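Local coordinates for aeromonas extracellular serine protease (Aeromonas sobria, PDB 3WQB), which cleaves peptide bonds after paired basic residues, one of them lysine, and is a calcium-binding, kexin-like serine protease that probably acts as a virulence factor on host plasma proteins, at residues A[15-19]-A[416-421]; A[256-261]-A[277-283]; A[481-486]-A[525-529]. The protein carries 1 engineered substitution. All coordinates share one frame; numbering follows the deposited sequence.

How the contacts relate
Contacts 1 and 2 belong to the subtilisin-like part of the chain, contact 3 to the C-terminal P-domain. Contact 2 pairs strands 255-261 and 277-282 at one border of the six-stranded parallel sheet; in sequence it falls between the two segments of contact 1, which ties segment 15-19 to the start of helix 419-426. Their centres are about 16 Å apart and I417 N lies 3.2 Å from S280 O, a probable hydrogen bond, so the two form one continuous patch where the N-terminal segment and 416-421 meet the sheet edge. Contact 3 comes later, a separate site beside the P-domain calcium, its centre about 30 Å from that of contact 2 and 45 Å from that of contact 1.

Contact 1 (A[15-19]-A[416-421]); sequences DIGRS and LIDVNK
An N-capped helix start, the first turn of helix 419-426, receives the N-terminal loop 15-19 here. D418 is the N-cap: its OD1 accepts from K421 N at 3.0 Å, from above the carboxylate plane, and also from N58. Two side-chain-to-backbone bonds join the segments. N420 ND2 donates to I16 O at 3.0 Å and 164°, with the oxygen close to the plane of the amide, while N420 OD1 accepts from W61 N, so both polar atoms of the amide are used, which fixes its rotation. R18 runs extended from CG to NE and brings NH2 to I417 O at 2.9 Å; that oxygen lies in the guanidinium plane, yet the nitrogen stands above the carbonyl plane. L416 CD2 covers one face of the guanidinium, 3.8 Å from R18 NH2. The guanidinium also bonds to T370 and G54 and makes a salt bridge with D56. I16 reaches across with CD1, which lies 3.8 Å from K421 CA, and its CB faces N420 CB. Within the loop, D15 OD1 accepts from G17 N, an Asx turn. Around the contact, I16 packs on W61 of helix 60-64, V419 and I417 on helix 335-352, and I417 also on strand 277-282.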
ATOM      1  N   ASP A  15     -20.445  11.502 -25.286  1.00 15.95           N
ATOM      2  CA  ASP A  15     -20.350  11.773 -23.851  1.00 15.22           C
ATOM      3  C   ASP A  15     -19.685  10.550 -23.230  1.00 14.31           C
ATOM      4  O   ASP A  15     -20.247   9.464 -23.229  1.00 14.47           O
ATOM      5  CB  ASP A  15     -21.757  11.994 -23.276  1.00 15.37           C
ATOM      6  CG  ASP A  15     -21.780  12.254 -21.775  1.00 16.28           C
ATOM      7  OD1 ASP A  15     -20.740  12.147 -21.084  1.00 17.36           O
ATOM      8  OD2 ASP A  15     -22.885  12.562 -21.276  1.00 18.77           O
ATOM      9  N   ILE A  16     -18.475  10.733 -22.711  1.00 13.72           N
ATOM     10  CA  ILE A  16     -17.713   9.631 -22.102  1.00 13.49           C
ATOM     11  C   ILE A  16     -17.869   9.590 -20.580  1.00 13.16           C
ATOM     12  O   ILE A  16     -17.188   8.807 -19.897  1.00 13.56           O
ATOM     13  CB  ILE A  16     -16.206   9.692 -22.471  1.00 13.53           C
ATOM     14  CG1 ILE A  16     -15.575  11.002 -21.979  1.00 14.67           C
ATOM     15  CG2 ILE A  16     -16.011   9.488 -23.988  1.00 14.04           C
ATOM     16  CD1 ILE A  16     -14.068  10.943 -21.776  1.00 17.03           C
ATOM     17  N   GLY A  17     -18.783  10.408 -20.068  1.00 13.12           N
ATOM     18  CA  GLY A  17     -18.965  10.574 -18.632  1.00 13.14           C
ATOM     19  C   GLY A  17     -19.723   9.485 -17.904  1.00 13.12           C
ATOM     20  O   GLY A  17     -20.212   8.519 -18.505  1.00 12.82           O
ATOM     21  N   ARG A  18     -19.849   9.688 -16.597  1.00 13.14           N
ATOM     22  CA  ARG A  18     -20.436   8.717 -15.677  1.00 13.08           C
ATOM     23  C   ARG A  18     -21.958   8.630 -15.739  1.00 13.76           C
ATOM     24  O   ARG A  18     -22.547   7.744 -15.106  1.00 13.98           O
ATOM     25  CB  ARG A  18     -20.018   9.046 -14.241  1.00 12.62           C
ATOM     26  CG  ARG A  18     -18.528   8.962 -14.021  1.00 12.48           C
ATOM     27  CD  ARG A  18     -18.135   9.404 -12.605  1.00 11.56           C
ATOM     28  NE  ARG A  18     -16.678   9.322 -12.442  1.00 12.00           N
ATOM     29  CZ  ARG A  18     -16.008   8.191 -12.209  1.00 12.10           C
ATOM     30  NH1 ARG A  18     -16.656   7.035 -12.073  1.00 11.73           N
ATOM     31  NH2 ARG A  18     -14.684   8.217 -12.099  1.00 12.66           N
ATOM     32  N   SER A  19     -22.585   9.547 -16.475  1.00 14.59           N
ATOM     33  CA  SER A  19     -24.039   9.539 -16.646  1.00 15.58           C
ATOM     34  C   SER A  19     -24.462   9.535 -18.116  1.00 15.51           C
ATOM     35  O   SER A  19     -25.605   9.871 -18.434  1.00 15.99           O
ATOM     36  CB  SER A  19     -24.670  10.731 -15.914  1.00 16.22           C
ATOM     37  OG  SER A  19     -24.245  11.954 -16.482  1.00 19.13           O
ATOM     38  N   LEU A 416     -11.017   9.619  -7.752  1.00  8.82           N
ATOM     39  CA  LEU A 416     -11.436   8.307  -8.209  1.00  9.38           C
ATOM     40  C   LEU A 416     -11.057   8.095  -9.672  1.00  9.26           C
ATOM     41  O   LEU A 416     -11.323   8.939 -10.526  1.00 10.40           O
ATOM     42  CB  LEU A 416     -12.945   8.151  -8.023  1.00  9.41           C
ATOM     43  CG  LEU A 416     -13.639   6.937  -8.640  1.00  9.55           C
ATOM     44  CD1 LEU A 416     -13.123   5.642  -8.039  1.00 10.07           C
ATOM     45  CD2 LEU A 416     -15.150   7.050  -8.495  1.00 12.14           C
ATOM     46  N   ILE A 417     -10.446   6.953  -9.954  1.00  9.14           N
ATOM     47  CA  ILE A 417     -10.077   6.595 -11.324  1.00  9.63           C
ATOM     48  C   ILE A 417     -11.231   6.811 -12.306  1.00  9.61           C
ATOM     49  O   ILE A 417     -12.371   6.410 -12.043  1.00 10.36           O
ATOM     50  CB  ILE A 417      -9.610   5.143 -11.384  1.00  9.70           C
ATOM     51  CG1 ILE A 417      -8.282   5.001 -10.631  1.00 10.96           C
ATOM     52  CG2 ILE A 417      -9.477   4.670 -12.830  1.00 11.67           C
ATOM     53  CD1 ILE A 417      -7.773   3.570 -10.527  1.00 12.83           C
ATOM     54  N   ASP A 418     -10.918   7.442 -13.435  1.00  9.85           N
ATOM     55  CA  ASP A 418     -11.862   7.624 -14.536  1.00  9.96           C
ATOM     56  C   ASP A 418     -11.140   7.133 -15.780  1.00  9.94           C
ATOM     57  O   ASP A 418     -10.389   7.872 -16.410  1.00 10.68           O
ATOM     58  CB  ASP A 418     -12.237   9.103 -14.662  1.00 10.98           C
ATOM     59  CG  ASP A 418     -13.270   9.379 -15.750  1.00 12.96           C
ATOM     60  OD1 ASP A 418     -13.422   8.556 -16.683  1.00 14.38           O
ATOM     61  OD2 ASP A 418     -13.900  10.462 -15.681  1.00 15.33           O
ATOM     62  N   VAL A 419     -11.345   5.866 -16.126  1.00 10.20           N
ATOM     63  CA  VAL A 419     -10.593   5.260 -17.228  1.00 10.71           C
ATOM     64  C   VAL A 419     -10.908   5.930 -18.566  1.00 10.80           C
ATOM     65  O   VAL A 419     -10.001   6.175 -19.380  1.00 11.27           O
ATOM     66  CB  VAL A 419     -10.861   3.736 -17.320  1.00 10.87           C
ATOM     67  CG1 VAL A 419     -10.360   3.169 -18.655  1.00 12.56           C
ATOM     68  CG2 VAL A 419     -10.214   3.008 -16.146  1.00 11.58           C
ATOM     69  N   ASN A 420     -12.185   6.210 -18.813  1.00 10.72           N
ATOM     70  CA  ASN A 420     -12.571   6.829 -20.076  1.00 10.75           C
ATOM     71  C   ASN A 420     -11.875   8.169 -20.276  1.00 10.92           C
ATOM     72  O   ASN A 420     -11.374   8.447 -21.373  1.00 11.19           O
ATOM     73  CB  ASN A 420     -14.076   7.072 -20.121  1.00 10.76           C
ATOM     74  CG  ASN A 420     -14.894   5.803 -20.144  1.00 10.80           C
ATOM     75  OD1 ASN A 420     -14.392   4.700 -20.377  1.00 11.00           O
ATOM     76  ND2 ASN A 420     -16.186   5.963 -19.906  1.00 11.00           N
ATOM     77  N   LYS A 421     -11.839   8.989 -19.226  1.00 11.24           N
ATOM     78  CA  LYS A 421     -11.219  10.310 -19.329  1.00 11.21           C
ATOM     79  C   LYS A 421      -9.700  10.194 -19.449  1.00 11.21           C
ATOM     80  O   LYS A 421      -9.078  10.942 -20.204  1.00 11.80           O
ATOM     81  CB  LYS A 421     -11.618  11.208 -18.160  1.00 11.35           C
ATOM     82  CG  LYS A 421     -11.206  12.665 -18.325  1.00 12.68           C
ATOM     83  CD  LYS A 421     -11.774  13.528 -17.214  1.00 16.36           C
ATOM     84  CE  LYS A 421     -11.237  14.945 -17.331  1.00 18.83           C
ATOM     85  NZ  LYS A 421     -11.827  15.833 -16.303  1.00 21.05           N
TER

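Contact 2 (A[256-261]-A[277-283]); sequences LVVSAL and IFLSATG
I277 meets V257 through methyl groups, its CD1 4.0 Å from V257 CG1, the two side chains crossing at about a right angle; its CG2 branch lies against S259 OG. F278 N then gives the first firm bond, 2.8 Å to V257 O, nearly straight and in the carbonyl plane. F278 CB lies 3.7 Å from L256 CD2, and the torsion that sets CG anti to the backbone N (chi1 -165°) turns the ring atom F278 CD2 onto L256 CG, at 3.9 Å; L256 crosses F278 nearly perpendicularly. V257 O is taken by F278 N, and L279 N is buried without a partner, F278 having left the strand conformation (psi -43°).

From L279 on, the pairing is regular. L279 O accepts from S259 N, and a CA-H...O contact from V258 CA supplements it. S280 holds OG anti to its own N, which sets it 3.4 Å from L261 CB and lets it share a water with S259 OG; the water gives S259 OG a hydrogen, and S259 OG is also bonded to T411 O. A281 uses both backbone groups: its N donates to S259 O, and its O accepts from L261 N at 2.8 Å. T282 pairs with L261, while its OG1 bonds to S341. G283 N closes the ladder on L261 O, and G283 CA lies 4.2 Å from A260 CB. The segment thus ends about 8 Å from the side chain of A336, the engineered residue at a predicted charge-relay position.

The short segments are parallel in sense, 40° apart, and form the last pair of the subtilase sheet. Strand 255-261 bonds on its other side to strand 211-215. Helix 335-352 lies against V258 and A281; L279, on the same face, meets helix 358-368, which also touches F278, and F414 meets the F278 ring edge-to-face.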
ATOM      1  N   LEU A 256       2.505   2.886  -6.413  1.00  9.04           N
ATOM      2  CA  LEU A 256       1.327   3.724  -6.560  1.00  8.94           C
ATOM      3  C   LEU A 256       0.344   3.254  -5.487  1.00  8.66           C
ATOM      4  O   LEU A 256      -0.233   2.165  -5.603  1.00  8.97           O
ATOM      5  CB  LEU A 256       0.736   3.556  -7.967  1.00  9.21           C
ATOM      6  CG  LEU A 256      -0.321   4.568  -8.433  1.00  9.54           C
ATOM      7  CD1 LEU A 256      -0.571   4.443  -9.925  1.00 10.94           C
ATOM      8  CD2 LEU A 256      -1.624   4.385  -7.663  1.00 10.10           C
ATOM      9  N   VAL A 257       0.177   4.063  -4.447  1.00  8.04           N
ATOM     10  CA  VAL A 257      -0.606   3.666  -3.272  1.00  8.58           C
ATOM     11  C   VAL A 257      -2.062   4.102  -3.425  1.00  8.77           C
ATOM     12  O   VAL A 257      -2.335   5.248  -3.790  1.00  8.90           O
ATOM     13  CB  VAL A 257       0.012   4.209  -1.969  1.00  8.22           C
ATOM     14  CG1 VAL A 257      -0.744   3.684  -0.765  1.00  9.23           C
ATOM     15  CG2 VAL A 257       1.480   3.802  -1.846  1.00  9.45           C
ATOM     16  N   VAL A 258      -2.994   3.177  -3.166  1.00  8.74           N
ATOM     17  CA  VAL A 258      -4.415   3.450  -3.407  1.00  9.34           C
ATOM     18  C   VAL A 258      -5.291   3.262  -2.188  1.00  8.96           C
ATOM     19  O   VAL A 258      -5.115   2.313  -1.419  1.00  9.22           O
ATOM     20  CB  VAL A 258      -4.986   2.626  -4.592  1.00  9.92           C
ATOM     21  CG1 VAL A 258      -4.229   2.930  -5.863  1.00 11.56           C
ATOM     22  CG2 VAL A 258      -4.954   1.144  -4.306  1.00 10.93           C
ATOM     23  N   SER A 259      -6.235   4.179  -2.035  1.00  8.92           N
ATOM     24  CA  SER A 259      -7.290   4.041  -1.040  1.00  8.99           C
ATOM     25  C   SER A 259      -8.550   3.435  -1.673  1.00  8.57           C
ATOM     26  O   SER A 259      -8.685   3.378  -2.899  1.00  9.50           O
ATOM     27  CB  SER A 259      -7.606   5.397  -0.433  1.00  9.46           C
ATOM     28  OG  SER A 259      -8.114   6.293  -1.409  1.00 10.27           O
ATOM     29  N   ALA A 260      -9.473   2.985  -0.822  1.00  8.73           N
ATOM     30  CA  ALA A 260     -10.670   2.306  -1.283  1.00  9.46           C
ATOM     31  C   ALA A 260     -11.896   3.203  -1.179  1.00  9.47           C
ATOM     32  O   ALA A 260     -12.100   3.912  -0.174  1.00  9.67           O
ATOM     33  CB  ALA A 260     -10.905   1.046  -0.472  1.00  9.93           C
ATOM     34  N   LEU A 261     -12.725   3.121  -2.218  1.00  9.99           N
ATOM     35  CA  LEU A 261     -14.000   3.835  -2.323  1.00 11.01           C
ATOM     36  C   LEU A 261     -15.153   2.834  -2.294  1.00 10.68           C
ATOM     37  O   LEU A 261     -15.042   1.735  -2.845  1.00 10.24           O
ATOM     38  CB  LEU A 261     -14.042   4.597  -3.660  1.00 12.14           C
ATOM     39  CG  LEU A 261     -15.252   5.508  -3.885  1.00 14.18           C
ATOM     40  CD1 LEU A 261     -14.819   6.965  -3.816  1.00 17.74           C
ATOM     41  CD2 LEU A 261     -15.935   5.195  -5.214  1.00 17.96           C
ATOM     42  N   ILE A 277      -1.292   8.737  -0.665  1.00  8.85           N
ATOM     43  CA  ILE A 277      -2.320   8.168  -1.552  1.00  8.62           C
ATOM     44  C   ILE A 277      -2.190   8.850  -2.911  1.00  8.55           C
ATOM     45  O   ILE A 277      -2.065  10.074  -2.985  1.00  9.28           O
ATOM     46  CB  ILE A 277      -3.743   8.370  -0.980  1.00  8.50           C
ATOM     47  CG1 ILE A 277      -3.882   7.701   0.395  1.00  8.77           C
ATOM     48  CG2 ILE A 277      -4.815   7.853  -1.948  1.00  9.49           C
ATOM     49  CD1 ILE A 277      -3.590   6.190   0.427  1.00  9.16           C
ATOM     50  N   PHE A 278      -2.202   8.060  -3.980  1.00  8.55           N
ATOM     51  CA  PHE A 278      -2.161   8.611  -5.328  1.00  8.67           C
ATOM     52  C   PHE A 278      -3.556   8.687  -5.945  1.00  8.09           C
ATOM     53  O   PHE A 278      -3.916   9.700  -6.558  1.00  8.89           O
ATOM     54  CB  PHE A 278      -1.211   7.802  -6.221  1.00  8.69           C
ATOM     55  CG  PHE A 278      -0.844   8.502  -7.501  1.00  8.98           C
ATOM     56  CD1 PHE A 278       0.162   9.456  -7.502  1.00 10.63           C
ATOM     57  CD2 PHE A 278      -1.519   8.233  -8.691  1.00 10.40           C
ATOM     58  CE1 PHE A 278       0.502  10.129  -8.673  1.00 11.52           C
ATOM     59  CE2 PHE A 278      -1.178   8.903  -9.874  1.00 11.06           C
ATOM     60  CZ  PHE A 278      -0.177   9.858  -9.851  1.00 12.42           C
ATOM     61  N   LEU A 279      -4.345   7.627  -5.766  1.00  9.13           N
ATOM     62  CA  LEU A 279      -5.689   7.530  -6.328  1.00  9.93           C
ATOM     63  C   LEU A 279      -6.605   6.769  -5.378  1.00  9.52           C
ATOM     64  O   LEU A 279      -6.146   5.964  -4.545  1.00  9.54           O
ATOM     65  CB  LEU A 279      -5.662   6.792  -7.678  1.00 11.23           C
ATOM     66  CG  LEU A 279      -4.978   7.453  -8.866  1.00 12.45           C
ATOM     67  CD1 LEU A 279      -4.658   6.409  -9.898  1.00 12.65           C
ATOM     68  CD2 LEU A 279      -5.855   8.563  -9.438  1.00 14.35           C
ATOM     69  N   SER A 280      -7.900   7.016  -5.545  1.00  9.78           N
ATOM     70  CA  SER A 280      -8.962   6.201  -4.975  1.00  9.91           C
ATOM     71  C   SER A 280      -9.466   5.226  -6.036  1.00  9.28           C
ATOM     72  O   SER A 280      -9.625   5.588  -7.208  1.00  9.55           O
ATOM     73  CB  SER A 280     -10.110   7.115  -4.544  1.00 10.46           C
ATOM     74  OG  SER A 280     -11.226   6.392  -4.032  1.00 13.40           O
ATOM     75  N   ALA A 281      -9.716   3.986  -5.636  1.00  9.23           N
ATOM     76  CA  ALA A 281     -10.351   3.033  -6.524  1.00  9.03           C
ATOM     77  C   ALA A 281     -11.345   2.192  -5.752  1.00  9.61           C
ATOM     78  O   ALA A 281     -11.387   2.235  -4.530  1.00  9.69           O
ATOM     79  CB  ALA A 281      -9.291   2.183  -7.256  1.00  9.09           C
ATOM     80  N   THR A 282     -12.139   1.427  -6.488  1.00  9.57           N
ATOM     81  CA  THR A 282     -13.270   0.683  -5.941  1.00  9.83           C
ATOM     82  C   THR A 282     -12.861  -0.465  -5.017  1.00  9.84           C
ATOM     83  O   THR A 282     -12.100  -1.343  -5.402  1.00 10.13           O
ATOM     84  CB  THR A 282     -14.129   0.138  -7.084  1.00  9.68           C
ATOM     85  OG1 THR A 282     -13.268  -0.440  -8.071  1.00  9.37           O
ATOM     86  CG2 THR A 282     -14.877   1.263  -7.746  1.00 10.18           C
ATOM     87  N   GLY A 283     -13.385  -0.439  -3.796  1.00 10.20           N
ATOM     88  CA  GLY A 283     -13.181  -1.524  -2.838  1.00 10.59           C
ATOM     89  C   GLY A 283     -14.437  -1.947  -2.086  1.00 10.90           C
ATOM     90  O   GLY A 283     -14.486  -3.052  -1.570  1.00 11.60           O
TER
HETATM   91  O   HOH W   1     -11.002   6.234  -1.374  1.00 13.82           O

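Contact 3 (A[481-486]-A[525-529]); sequences LDHQRL and TKGLR
One carboxylate oxygen, D482 OD1, takes both terminal nitrogens of R529: NH2 at 2.7 Å on its syn lone pair, and NH1 at 2.9 Å nearly along the C-O axis. This end-on grip lies close to the guanidinium plane, although the planes of the two groups are 35° apart. The turn at chi2 (-60°) bends the R529 chain so that NH1 reaches L528 O and, weakly, L481 O. The other oxygen, D482 OD2, receives K526 NZ at 3.1 Å from above the carboxylate plane. D482 thus joins two cations in a salt-bridge network, which probably favours its ionised form.

Next to the salt bridges runs a short antiparallel ladder. L481 and L528 are a hydrogen-bonded pair, with L528 N to L481 O at 2.8 Å and L481 N to L528 O at 3.0 Å; L481 N and R529 NH1 reach L528 O from opposite faces of its plane. D482 and G527 follow as a non-hydrogen-bonded pair, only 4.3 Å between CA atoms, and G527 CA makes a CA-H...O contact to L481 O. H483 N then bonds to K526 O at 3.1 Å, beyond the strand.

The leucines pack together: L481 and L528 run side by side, and L486 fits its CD2 against L528 CD2 and its CD1 against T525 CG2 at 3.7 Å. H483 ND1 accepts from R485 N, while NE2 bonds to D553, a calcium ligand, which places H483 in the second shell of that ion. In the P-domain, strand 489-494 packs on L481 and L528, and strand 583-595 lies beside D482 and R529.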
ATOM      1  N   LEU A 481      13.447  12.241  15.461  1.00 12.76           N
ATOM      2  CA  LEU A 481      13.081  13.046  16.620  1.00 13.07           C
ATOM      3  C   LEU A 481      12.927  12.150  17.840  1.00 13.43           C
ATOM      4  O   LEU A 481      12.732  10.938  17.714  1.00 13.57           O
ATOM      5  CB  LEU A 481      11.798  13.861  16.355  1.00 13.16           C
ATOM      6  CG  LEU A 481      10.488  13.141  16.026  1.00 12.70           C
ATOM      7  CD1 LEU A 481       9.802  12.633  17.295  1.00 13.97           C
ATOM      8  CD2 LEU A 481       9.560  14.087  15.280  1.00 14.28           C
ATOM      9  N   ASP A 482      13.011  12.763  19.017  1.00 13.77           N
ATOM     10  CA  ASP A 482      12.653  12.096  20.267  1.00 14.28           C
ATOM     11  C   ASP A 482      11.354  12.665  20.797  1.00 14.19           C
ATOM     12  O   ASP A 482      11.167  13.883  20.820  1.00 14.20           O
ATOM     13  CB  ASP A 482      13.735  12.299  21.325  1.00 15.08           C
ATOM     14  CG  ASP A 482      15.021  11.553  21.016  1.00 16.83           C
ATOM     15  OD1 ASP A 482      14.999  10.579  20.232  1.00 19.07           O
ATOM     16  OD2 ASP A 482      16.059  11.940  21.587  1.00 21.81           O
ATOM     17  N   HIS A 483      10.459  11.777  21.216  1.00 13.87           N
ATOM     18  CA  HIS A 483       9.202  12.165  21.847  1.00 14.00           C
ATOM     19  C   HIS A 483       8.588  10.949  22.513  1.00 14.62           C
ATOM     20  O   HIS A 483       8.546   9.864  21.928  1.00 14.75           O
ATOM     21  CB  HIS A 483       8.223  12.746  20.822  1.00 13.83           C
ATOM     22  CG  HIS A 483       7.034  13.410  21.435  1.00 13.83           C
ATOM     23  ND1 HIS A 483       5.951  12.706  21.911  1.00 14.47           N
ATOM     24  CD2 HIS A 483       6.749  14.719  21.631  1.00 13.95           C
ATOM     25  CE1 HIS A 483       5.059  13.551  22.398  1.00 14.36           C
ATOM     26  NE2 HIS A 483       5.515  14.779  22.234  1.00 13.98           N
ATOM     27  N   GLN A 484       8.115  11.141  23.741  1.00 14.83           N
ATOM     28  CA  GLN A 484       7.645  10.038  24.576  1.00 15.42           C
ATOM     29  C   GLN A 484       6.237   9.509  24.260  1.00 14.90           C
ATOM     30  O   GLN A 484       5.859   8.450  24.749  1.00 15.76           O
ATOM     31  CB  GLN A 484       7.717  10.421  26.059  1.00 16.06           C
ATOM     32  CG  GLN A 484       9.113  10.662  26.602  1.00 17.95           C
ATOM     33  CD  GLN A 484       9.081  11.354  27.951  1.00 21.17           C
ATOM     34  OE1 GLN A 484       8.256  12.242  28.194  1.00 23.02           O
ATOM     35  NE2 GLN A 484       9.982  10.949  28.838  1.00 23.34           N
ATOM     36  N   ARG A 485       5.464  10.249  23.471  1.00 14.45           N
ATOM     37  CA  ARG A 485       4.135   9.800  23.038  1.00 13.75           C
ATOM     38  C   ARG A 485       3.889  10.164  21.574  1.00 13.42           C
ATOM     39  O   ARG A 485       3.198  11.130  21.245  1.00 12.73           O
ATOM     40  CB  ARG A 485       3.034  10.331  23.963  1.00 13.93           C
ATOM     41  CG  ARG A 485       1.668   9.737  23.658  1.00 13.49           C
ATOM     42  CD  ARG A 485       0.649   9.983  24.763  1.00 14.92           C
ATOM     43  NE  ARG A 485       0.157  11.356  24.759  1.00 13.52           N
ATOM     44  CZ  ARG A 485      -1.028  11.733  25.229  1.00 13.21           C
ATOM     45  NH1 ARG A 485      -1.859  10.841  25.776  1.00 15.83           N
ATOM     46  NH2 ARG A 485      -1.381  13.013  25.148  1.00 14.14           N
ATOM     47  N   LEU A 486       4.457   9.348  20.691  1.00 13.11           N
ATOM     48  CA  LEU A 486       4.502   9.659  19.261  1.00 12.70           C
ATOM     49  C   LEU A 486       3.194  10.091  18.601  1.00 12.02           C
ATOM     50  O   LEU A 486       3.215  10.998  17.777  1.00 11.95           O
ATOM     51  CB  LEU A 486       5.148   8.519  18.456  1.00 12.51           C
ATOM     52  CG  LEU A 486       6.664   8.373  18.625  1.00 13.26           C
ATOM     53  CD1 LEU A 486       7.123   7.038  18.073  1.00 14.69           C
ATOM     54  CD2 LEU A 486       7.419   9.527  17.972  1.00 14.59           C
ATOM     55  N   THR A 525      11.268   2.366  21.928  1.00 22.87           N
ATOM     56  CA  THR A 525      11.175   3.461  20.961  1.00 21.82           C
ATOM     57  C   THR A 525      11.343   4.839  21.613  1.00 21.22           C
ATOM     58  O   THR A 525      10.499   5.274  22.399  1.00 20.69           O
ATOM     59  CB  THR A 525       9.845   3.387  20.171  1.00 21.53           C
ATOM     60  OG1 THR A 525       9.816   2.170  19.414  1.00 22.40           O
ATOM     61  CG2 THR A 525       9.691   4.577  19.224  1.00 21.14           C
ATOM     62  N   LYS A 526      12.435   5.511  21.258  1.00 20.97           N
ATOM     63  CA  LYS A 526      12.752   6.849  21.747  1.00 20.89           C
ATOM     64  C   LYS A 526      12.001   7.896  20.943  1.00 20.23           C
ATOM     65  O   LYS A 526      11.741   9.008  21.421  1.00 19.65           O
ATOM     66  CB  LYS A 526      14.248   7.116  21.609  1.00 21.79           C
ATOM     67  CG  LYS A 526      15.130   6.383  22.604  1.00 24.28           C
ATOM     68  CD  LYS A 526      16.492   7.060  22.685  1.00 27.67           C
ATOM     69  CE  LYS A 526      16.382   8.468  23.272  1.00 29.55           C
ATOM     70  NZ  LYS A 526      17.421   9.386  22.734  1.00 31.34           N
ATOM     71  N   GLY A 527      11.659   7.529  19.713  1.00 19.61           N
ATOM     72  CA  GLY A 527      11.002   8.437  18.792  1.00 19.06           C
ATOM     73  C   GLY A 527      11.122   7.917  17.373  1.00 18.36           C
ATOM     74  O   GLY A 527      11.038   6.717  17.133  1.00 19.51           O
ATOM     75  N   LEU A 528      11.324   8.829  16.436  1.00 16.82           N
ATOM     76  CA  LEU A 528      11.461   8.474  15.028  1.00 15.68           C
ATOM     77  C   LEU A 528      12.927   8.451  14.666  1.00 15.27           C
ATOM     78  O   LEU A 528      13.684   9.302  15.119  1.00 15.07           O
ATOM     79  CB  LEU A 528      10.745   9.498  14.145  1.00 15.39           C
ATOM     80  CG  LEU A 528       9.255   9.760  14.394  1.00 14.95           C
ATOM     81  CD1 LEU A 528       8.728  10.741  13.358  1.00 14.22           C
ATOM     82  CD2 LEU A 528       8.451   8.467  14.383  1.00 15.19           C
ATOM     83  N   ARG A 529      13.315   7.470  13.857  1.00 14.70           N
ATOM     84  CA  ARG A 529      14.684   7.360  13.359  1.00 14.69           C
ATOM     85  C   ARG A 529      14.620   7.109  11.855  1.00 14.70           C
ATOM     86  O   ARG A 529      14.302   5.996  11.419  1.00 14.85           O
ATOM     87  CB  ARG A 529      15.446   6.224  14.066  1.00 14.45           C
ATOM     88  CG  ARG A 529      15.771   6.466  15.553  1.00 15.59           C
ATOM     89  CD  ARG A 529      16.635   7.711  15.744  1.00 15.40           C
ATOM     90  NE  ARG A 529      17.029   7.940  17.135  1.00 17.28           N
ATOM     91  CZ  ARG A 529      16.315   8.633  18.019  1.00 17.21           C
ATOM     92  NH1 ARG A 529      15.146   9.169  17.680  1.00 15.96           N
ATOM     93  NH2 ARG A 529      16.769   8.795  19.249  1.00 18.63           N
TER